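Local coordinates for protein putative succinylglutamate desuccinylase / aspartoacylase (Shewanella amazonensis, PDB 3FMC) that probably acts as a zinc-dependent hydrolase of the succinylglutamate desuccinylase/aspartoacylase family, within the wider group of zinc exopeptidase-like folds, at residues Asn101-Asp106 / Phe206-Met210; Tyr37-Val42 / Leu158-Ala162; Cys183-Glu187 / Phe215-Trp219. All blocks are in the same frame, centred on the assembly; numbering follows the deposited sequence.

All three contacts lie within the catalytic domain and differ mainly in depth and polarity. Contact 2 is the buried one: strand 36-40 meets helix 150-163 through mainly apolar packing, with no hydrogen bond between its segments. Contact 1, partly buried, joins two loops through two hydrogen bonds and opens on a sulfate at its exposed end. It touches contact 2 directly, since L105 N bonds to Q159 OE1 and Y104 OH to Q39 NE2. Contact 3, also partly buried, is aromatic; it shares helix 210-227 with contact 1, where that helix supplies M210, and the two touch at F206 and V216. It reaches the same sheet as contact 2, their centres about 17 Å apart.

Contact 1. Residues Asn101-Asp106 / Phe206-Met210; sequences NREYLD and FGGAM. With SO4 (sulfate ion), chain K.
Loop segments N101-D106 and F206-M210 run past each other in opposite directions, with CA atoms closest at R102-G208 (3.9 Å), then N101-A209 (4.9 Å) and D106-F206 (6.8 Å). Neither is helix or strand until M210, which follows A209 at the N-cap position of helix 210-227. Two hydrogen bonds tie them: Y104 N to G208 O (3.1 Å), and M210 N to N101 OD1 (3.3 Å; N101 chi1 t). A209 CA adds a CA-H...O contact to N101 O at 3.2 Å. At G208 (phi/psi 98/-10) a CB would strike R102 CA and the carbonyl O of G207, so the position needs glycine. The loop between helices 77-80 and 111-118 meets the one leading from strand 198-202 into helix 210-227, probably beside the active site of this zinc exopeptidase-like fold: N101 touches H43 and H172, which with E46 could form a metal site, empty here. Two CH-pi contacts and one Met-aromatic contact involve the rings. M210 CB lies 3.8 Å from the centroid of the Y104 ring (chi1 m), over its face, while the selenomethionine SE sits obliquely 4.6 Å from the same centroid. D106 CB lies over the F206 ring (chi1 t), 3.5 Å from its centroid. At the exposed end R102 (chi1 m, chi2 m, chi3 t) folds back, its NH1 hydrogen-bonding to N101 O at 2.9 Å. A sulfate, probably from the crystallisation liquor, accepts hydrogen bonds from R102 NH1 (2.8 Å) and N101 ND2 (3.2 Å) on O1 and R102 NH2 (2.8 Å) on O2; R91 and N99 bind it too.

Contact 2. Residues Tyr37-Val42 / Leu158-Ala162; sequences YIQANV and LQSMA
Strand 37-40 runs roughly antiparallel to helix 158-162, their axes 9.3 Å apart at closest and 153° between N-to-C directions. Nearest CA pairs are Y37-A162 (5.8 Å) and Q39-L158 (8.5 Å). Y37 (chi1 t) is the main bump: its ring lies along the helix surface with A162 CA over one face, CD2 3.9 Å from A162 CB and CE1 3.6 Å from M161 CB. Its tip enters the hollow between two helix side chains, OH 3.4 Å from L158 CD2 and 3.5 Å from M161 CE of the selenomethionine. L158 (chi1 m, chi2 t) is the answering bump, reaching between Q39 and V42, with CD2 3.5 Å from Q39 OE1 and CD1 3.7 Å from V42 CG2, just past the strand end. This is helix-on-sheet packing of an alpha/beta fold. No hydrogen bond crosses; Y37 OH instead donates to Q39 OE1 (2.8 Å) within its own strand and Q39 NE2 bonds D170, so the buried polar groups are satisfied without the helix, which contributes shape and apolar surface.

Contact 3. Residues Cys183-Glu187 / Phe215-Trp219; sequences CPEYE and FVPWW
Helix 215-219 faces strand end 183-184 and 3-10 turn 185-186; nearest CA pairs are P184-F215 (8.4 Å) and Y186-W219 (8.2 Å). The CA-to-CB bond of F215 (chi1 p) is directed toward 183-187, and its ring packs on P184, whose CB lies over the face and CG 3.9 Å from F215 CD2. F215 CB stands 3.4 Å from Y186 OH. P217 marks a kink: N of 217 and 218 lack bonds to the preceding turn. One turn on, W219 (chi1 t, chi2 -18°) lays its indole across the strand end: CZ3 is 3.9 Å from P184 CB, and CH2 3.7 Å from E185 N. Y186 (chi1 p) meets it in a T-shaped stack, tyrosine edge to indole face, six-membered-ring centroids 4.7 Å apart and planes at 71°; Y186 CD2 approaches W219 CD2 to 3.4 Å. Helix 210-227 thus packs on the end of strand 176-184 and the turn after it. Y186 OH bonds V236 O beside strand 237-243, F215 touches I202 of strand 198-202, and W218 meets F130 of helix 123-142 edge-to-face.

Contact 1. Residues Asn101-Asp106 / Phe206-Met210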
# COMPACT_ATOMS: atom_id res chain seq x y z
N ASN C 101 -11.53 8.52 11.51
CA ASN C 101 -12.79 9.15 11.95
C ASN C 101 -13.80 8.15 12.50
O ASN C 101 -15.03 8.38 12.51
CB ASN C 101 -13.34 9.99 10.80
CG ASN C 101 -14.45 10.94 11.23
OD1 ASN C 101 -14.36 11.61 12.26
ND2 ASN C 101 -15.48 11.04 10.40
N ARG C 102 -13.29 7.00 12.93
CA ARG C 102 -14.09 6.04 13.67
C ARG C 102 -13.43 5.80 15.04
O ARG C 102 -13.84 4.92 15.77
CB ARG C 102 -14.21 4.72 12.93
CG ARG C 102 -15.05 4.85 11.69
CD ARG C 102 -16.48 5.31 11.95
NE ARG C 102 -17.14 5.34 10.65
CZ ARG C 102 -17.09 6.38 9.80
NH1 ARG C 102 -16.57 7.54 10.15
NH2 ARG C 102 -17.65 6.25 8.60
N GLU C 103 -12.43 6.61 15.38
CA GLU C 103 -11.68 6.44 16.64
C GLU C 103 -12.06 7.35 17.81
O GLU C 103 -11.42 7.35 18.86
CB GLU C 103 -10.20 6.61 16.31
CG GLU C 103 -9.59 5.41 15.61
CD GLU C 103 -9.19 4.30 16.56
OE1 GLU C 103 -9.78 4.18 17.68
OE2 GLU C 103 -8.26 3.57 16.18
N TYR C 104 -13.13 8.12 17.66
CA TYR C 104 -13.50 9.03 18.78
C TYR C 104 -14.10 8.25 19.95
O TYR C 104 -14.50 7.10 19.81
CB TYR C 104 -14.37 10.21 18.28
CG TYR C 104 -13.60 11.17 17.36
CD1 TYR C 104 -12.90 12.25 17.87
CD2 TYR C 104 -13.55 10.98 15.99
CE1 TYR C 104 -12.21 13.09 17.09
CE2 TYR C 104 -12.83 11.83 15.18
CZ TYR C 104 -12.14 12.89 15.73
OH TYR C 104 -11.48 13.76 14.87
N LEU C 105 -14.19 8.91 21.09
CA LEU C 105 -14.58 8.31 22.34
C LEU C 105 -16.05 8.51 22.64
O LEU C 105 -16.50 9.65 22.68
CB LEU C 105 -13.76 8.96 23.45
CG LEU C 105 -14.01 8.49 24.90
CD1 LEU C 105 -13.95 6.97 25.02
CD2 LEU C 105 -13.03 9.21 25.86
N ASP C 106 -16.79 7.40 22.77
CA ASP C 106 -18.20 7.40 23.18
C ASP C 106 -18.14 7.35 24.67
O ASP C 106 -17.62 6.39 25.25
CB ASP C 106 -18.90 6.15 22.67
CG ASP C 106 -20.45 6.18 22.79
OD1 ASP C 106 -21.07 7.22 23.06
OD2 ASP C 106 -21.06 5.12 22.54
N PHE C 206 -24.15 7.51 18.25
CA PHE C 206 -22.70 7.53 18.14
C PHE C 206 -22.19 6.47 17.18
O PHE C 206 -22.42 5.26 17.37
CB PHE C 206 -22.06 7.32 19.49
CG PHE C 206 -20.59 7.39 19.45
CD1 PHE C 206 -19.93 8.61 19.61
CD2 PHE C 206 -19.84 6.24 19.23
CE1 PHE C 206 -18.57 8.67 19.57
CE2 PHE C 206 -18.46 6.31 19.21
CZ PHE C 206 -17.83 7.52 19.37
N GLY C 207 -21.46 6.91 16.16
CA GLY C 207 -20.89 6.01 15.19
C GLY C 207 -19.38 6.14 14.99
O GLY C 207 -18.89 5.73 13.96
N GLY C 208 -18.67 6.72 15.96
CA GLY C 208 -17.22 6.81 15.95
C GLY C 208 -16.60 8.11 15.46
O GLY C 208 -15.42 8.30 15.65
N ALA C 209 -17.40 9.00 14.87
CA ALA C 209 -16.95 10.25 14.27
C ALA C 209 -16.91 11.44 15.23
O ALA C 209 -17.54 11.44 16.26
CB ALA C 209 -17.84 10.61 13.03
N MSE C 210 -16.17 12.48 14.85
CA MSE C 210 -16.02 13.67 15.72
C MSE C 210 -17.33 14.37 16.05
O MSE C 210 -17.56 14.73 17.20
CB MSE C 210 -15.12 14.70 15.03
CG MSE C 210 -15.14 16.10 15.73
SE MSE C 210 -14.65 16.11 17.59
CE MSE C 210 -12.83 16.72 17.29
S SO4 K . -16.43 9.31 6.95
O1 SO4 K . -15.47 8.94 8.01
O2 SO4 K . -17.16 8.12 6.54
O3 SO4 K . -15.82 9.93 5.73
O4 SO4 K . -17.33 10.32 7.52

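Contact 2. Residues Tyr37-Val42 / Leu158-Ala162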
# COMPACT_ATOMS: atom_id res chain seq x y z
N TYR C 37 -14.60 25.71 17.73
CA TYR C 37 -13.47 24.84 17.44
C TYR C 37 -13.64 24.30 16.01
O TYR C 37 -14.68 23.74 15.69
CB TYR C 37 -13.39 23.70 18.43
CG TYR C 37 -12.33 22.68 18.08
CD1 TYR C 37 -11.01 22.80 18.53
CD2 TYR C 37 -12.65 21.57 17.30
CE1 TYR C 37 -10.04 21.81 18.19
CE2 TYR C 37 -11.70 20.60 16.98
CZ TYR C 37 -10.38 20.74 17.43
OH TYR C 37 -9.41 19.81 17.12
N ILE C 38 -12.62 24.51 15.18
CA ILE C 38 -12.64 24.12 13.75
C ILE C 38 -11.40 23.28 13.48
O ILE C 38 -10.30 23.67 13.87
CB ILE C 38 -12.63 25.34 12.81
CG1 ILE C 38 -13.73 26.34 13.25
CG2 ILE C 38 -12.77 24.92 11.33
CD1 ILE C 38 -13.85 27.61 12.36
N GLN C 39 -11.59 22.13 12.83
CA GLN C 39 -10.45 21.28 12.42
C GLN C 39 -10.61 20.83 10.98
O GLN C 39 -11.69 20.81 10.44
CB GLN C 39 -10.25 20.08 13.35
CG GLN C 39 -11.38 19.06 13.34
CD GLN C 39 -11.17 17.92 14.27
OE1 GLN C 39 -10.49 18.05 15.28
NE2 GLN C 39 -11.73 16.77 13.91
N ALA C 40 -9.48 20.44 10.38
CA ALA C 40 -9.44 19.98 9.00
C ALA C 40 -8.40 18.87 8.86
O ALA C 40 -7.39 18.86 9.59
CB ALA C 40 -9.00 21.12 8.05
N ASN C 41 -8.64 18.04 7.85
CA ASN C 41 -7.62 17.10 7.28
C ASN C 41 -7.32 15.93 8.24
O ASN C 41 -6.16 15.43 8.31
CB ASN C 41 -6.35 17.92 6.90
CG ASN C 41 -5.48 17.31 5.78
OD1 ASN C 41 -4.38 17.85 5.51
ND2 ASN C 41 -5.94 16.26 5.09
N VAL C 42 -8.34 15.53 9.00
CA VAL C 42 -8.24 14.32 9.82
C VAL C 42 -8.06 13.14 8.85
O VAL C 42 -7.29 12.19 9.12
CB VAL C 42 -9.44 14.17 10.81
CG1 VAL C 42 -9.51 12.74 11.42
CG2 VAL C 42 -9.31 15.17 11.99
N LEU C 158 -7.91 15.46 19.92
CA LEU C 158 -8.78 16.42 19.20
C LEU C 158 -10.09 16.64 19.93
O LEU C 158 -10.54 17.78 20.09
CB LEU C 158 -9.08 15.88 17.80
CG LEU C 158 -7.87 15.77 16.85
CD1 LEU C 158 -8.20 15.04 15.55
CD2 LEU C 158 -7.32 17.13 16.56
N GLN C 159 -10.66 15.55 20.42
CA GLN C 159 -11.96 15.54 21.09
C GLN C 159 -11.96 16.36 22.34
O GLN C 159 -12.91 17.09 22.62
CB GLN C 159 -12.39 14.11 21.35
CG GLN C 159 -13.86 13.97 21.84
CD GLN C 159 -14.30 12.56 21.93
OE1 GLN C 159 -13.80 11.69 21.19
NE2 GLN C 159 -15.28 12.28 22.81
N SER C 160 -10.90 16.23 23.14
CA SER C 160 -10.80 16.98 24.38
C SER C 160 -10.81 18.48 24.07
O SER C 160 -11.43 19.26 24.82
CB SER C 160 -9.55 16.59 25.16
OG SER C 160 -9.42 17.46 26.27
N MSE C 161 -10.14 18.89 22.99
CA MSE C 161 -10.18 20.30 22.58
C MSE C 161 -11.59 20.70 22.12
O MSE C 161 -12.10 21.77 22.52
CB MSE C 161 -9.17 20.61 21.48
CG MSE C 161 -7.68 20.56 21.97
SE MSE C 161 -6.53 21.26 20.64
CE MSE C 161 -6.66 19.70 19.31
N ALA C 162 -12.22 19.83 21.33
CA ALA C 162 -13.55 20.08 20.77
C ALA C 162 -14.60 20.25 21.89
O ALA C 162 -15.46 21.08 21.81
CB ALA C 162 -13.96 18.93 19.86

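Contact 3. Residues Cys183-Glu187 / Phe215-Trp219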
# COMPACT_ATOMS: atom_id res chain seq x y z
N CYS C 183 -25.61 17.53 9.52
CA CYS C 183 -26.25 18.42 10.49
C CYS C 183 -27.16 17.57 11.36
O CYS C 183 -27.99 16.82 10.83
CB CYS C 183 -27.06 19.46 9.75
SG CYS C 183 -27.75 20.74 10.86
N PRO C 184 -27.03 17.68 12.69
CA PRO C 184 -27.90 16.93 13.60
C PRO C 184 -29.32 17.45 13.51
O PRO C 184 -29.52 18.65 13.29
CB PRO C 184 -27.35 17.24 14.98
CG PRO C 184 -26.11 18.07 14.76
CD PRO C 184 -26.02 18.50 13.38
N GLU C 185 -30.27 16.54 13.68
CA GLU C 185 -31.68 16.90 13.57
C GLU C 185 -32.08 18.04 14.50
O GLU C 185 -32.93 18.82 14.14
CB GLU C 185 -32.56 15.67 13.83
CG GLU C 185 -32.47 14.61 12.77
CD GLU C 185 -33.34 13.43 13.08
OE1 GLU C 185 -34.46 13.65 13.61
OE2 GLU C 185 -32.92 12.29 12.81
N TYR C 186 -31.45 18.15 15.68
CA TYR C 186 -31.79 19.21 16.64
C TYR C 186 -31.39 20.65 16.18
O TYR C 186 -31.83 21.63 16.79
CB TYR C 186 -31.22 18.93 18.04
CG TYR C 186 -29.72 19.08 18.14
CD1 TYR C 186 -29.13 20.32 18.36
CD2 TYR C 186 -28.87 17.97 17.99
CE1 TYR C 186 -27.76 20.47 18.40
CE2 TYR C 186 -27.49 18.10 18.08
CZ TYR C 186 -26.94 19.35 18.28
OH TYR C 186 -25.57 19.53 18.36
N GLU C 187 -30.54 20.80 15.15
CA GLU C 187 -30.22 22.11 14.65
C GLU C 187 -30.31 22.18 13.14
O GLU C 187 -29.40 22.65 12.47
CB GLU C 187 -28.85 22.61 15.12
CG GLU C 187 -28.71 24.14 14.96
CD GLU C 187 -27.31 24.66 15.30
OE1 GLU C 187 -26.57 23.90 15.94
OE2 GLU C 187 -26.96 25.81 14.93
N PHE C 215 -21.51 15.89 19.95
CA PHE C 215 -22.90 16.22 20.29
C PHE C 215 -23.67 15.16 21.04
O PHE C 215 -24.61 15.49 21.78
CB PHE C 215 -23.71 16.73 19.07
CG PHE C 215 -24.00 15.66 18.02
CD1 PHE C 215 -24.82 14.59 18.28
CD2 PHE C 215 -23.55 15.84 16.72
CE1 PHE C 215 -25.10 13.66 17.29
CE2 PHE C 215 -23.85 14.92 15.72
CZ PHE C 215 -24.61 13.81 16.02
N VAL C 216 -23.32 13.88 20.88
CA VAL C 216 -24.14 12.87 21.54
C VAL C 216 -24.25 13.09 23.06
O VAL C 216 -25.36 12.93 23.61
CB VAL C 216 -23.73 11.40 21.18
CG1 VAL C 216 -24.39 10.39 22.09
CG2 VAL C 216 -24.09 11.09 19.73
N PRO C 217 -23.13 13.40 23.76
CA PRO C 217 -23.37 13.50 25.22
C PRO C 217 -24.37 14.60 25.57
O PRO C 217 -25.22 14.44 26.47
CB PRO C 217 -21.97 13.86 25.79
CG PRO C 217 -20.99 13.47 24.73
CD PRO C 217 -21.71 13.60 23.42
N TRP C 218 -24.24 15.72 24.88
CA TRP C 218 -25.13 16.89 25.12
C TRP C 218 -26.57 16.70 24.71
O TRP C 218 -27.49 17.25 25.38
CB TRP C 218 -24.57 18.12 24.48
CG TRP C 218 -23.23 18.51 24.99
CD1 TRP C 218 -22.03 18.24 24.41
CD2 TRP C 218 -22.94 19.29 26.16
NE1 TRP C 218 -21.01 18.78 25.16
CE2 TRP C 218 -21.53 19.43 26.24
CE3 TRP C 218 -23.73 19.87 27.16
CZ2 TRP C 218 -20.89 20.15 27.26
CZ3 TRP C 218 -23.08 20.56 28.21
CH2 TRP C 218 -21.69 20.71 28.24
N TRP C 219 -26.78 15.97 23.60
CA TRP C 219 -28.12 15.72 23.08
C TRP C 219 -28.80 14.75 24.04
O TRP C 219 -29.97 14.93 24.40
CB TRP C 219 -28.05 15.07 21.71
CG TRP C 219 -29.29 15.14 20.85
CD1 TRP C 219 -30.58 15.42 21.27
CD2 TRP C 219 -29.36 14.90 19.45
NE1 TRP C 219 -31.43 15.37 20.21
CE2 TRP C 219 -30.72 15.05 19.07
CE3 TRP C 219 -28.42 14.56 18.46
CZ2 TRP C 219 -31.14 14.90 17.75
CZ3 TRP C 219 -28.85 14.40 17.16
CH2 TRP C 219 -30.21 14.56 16.82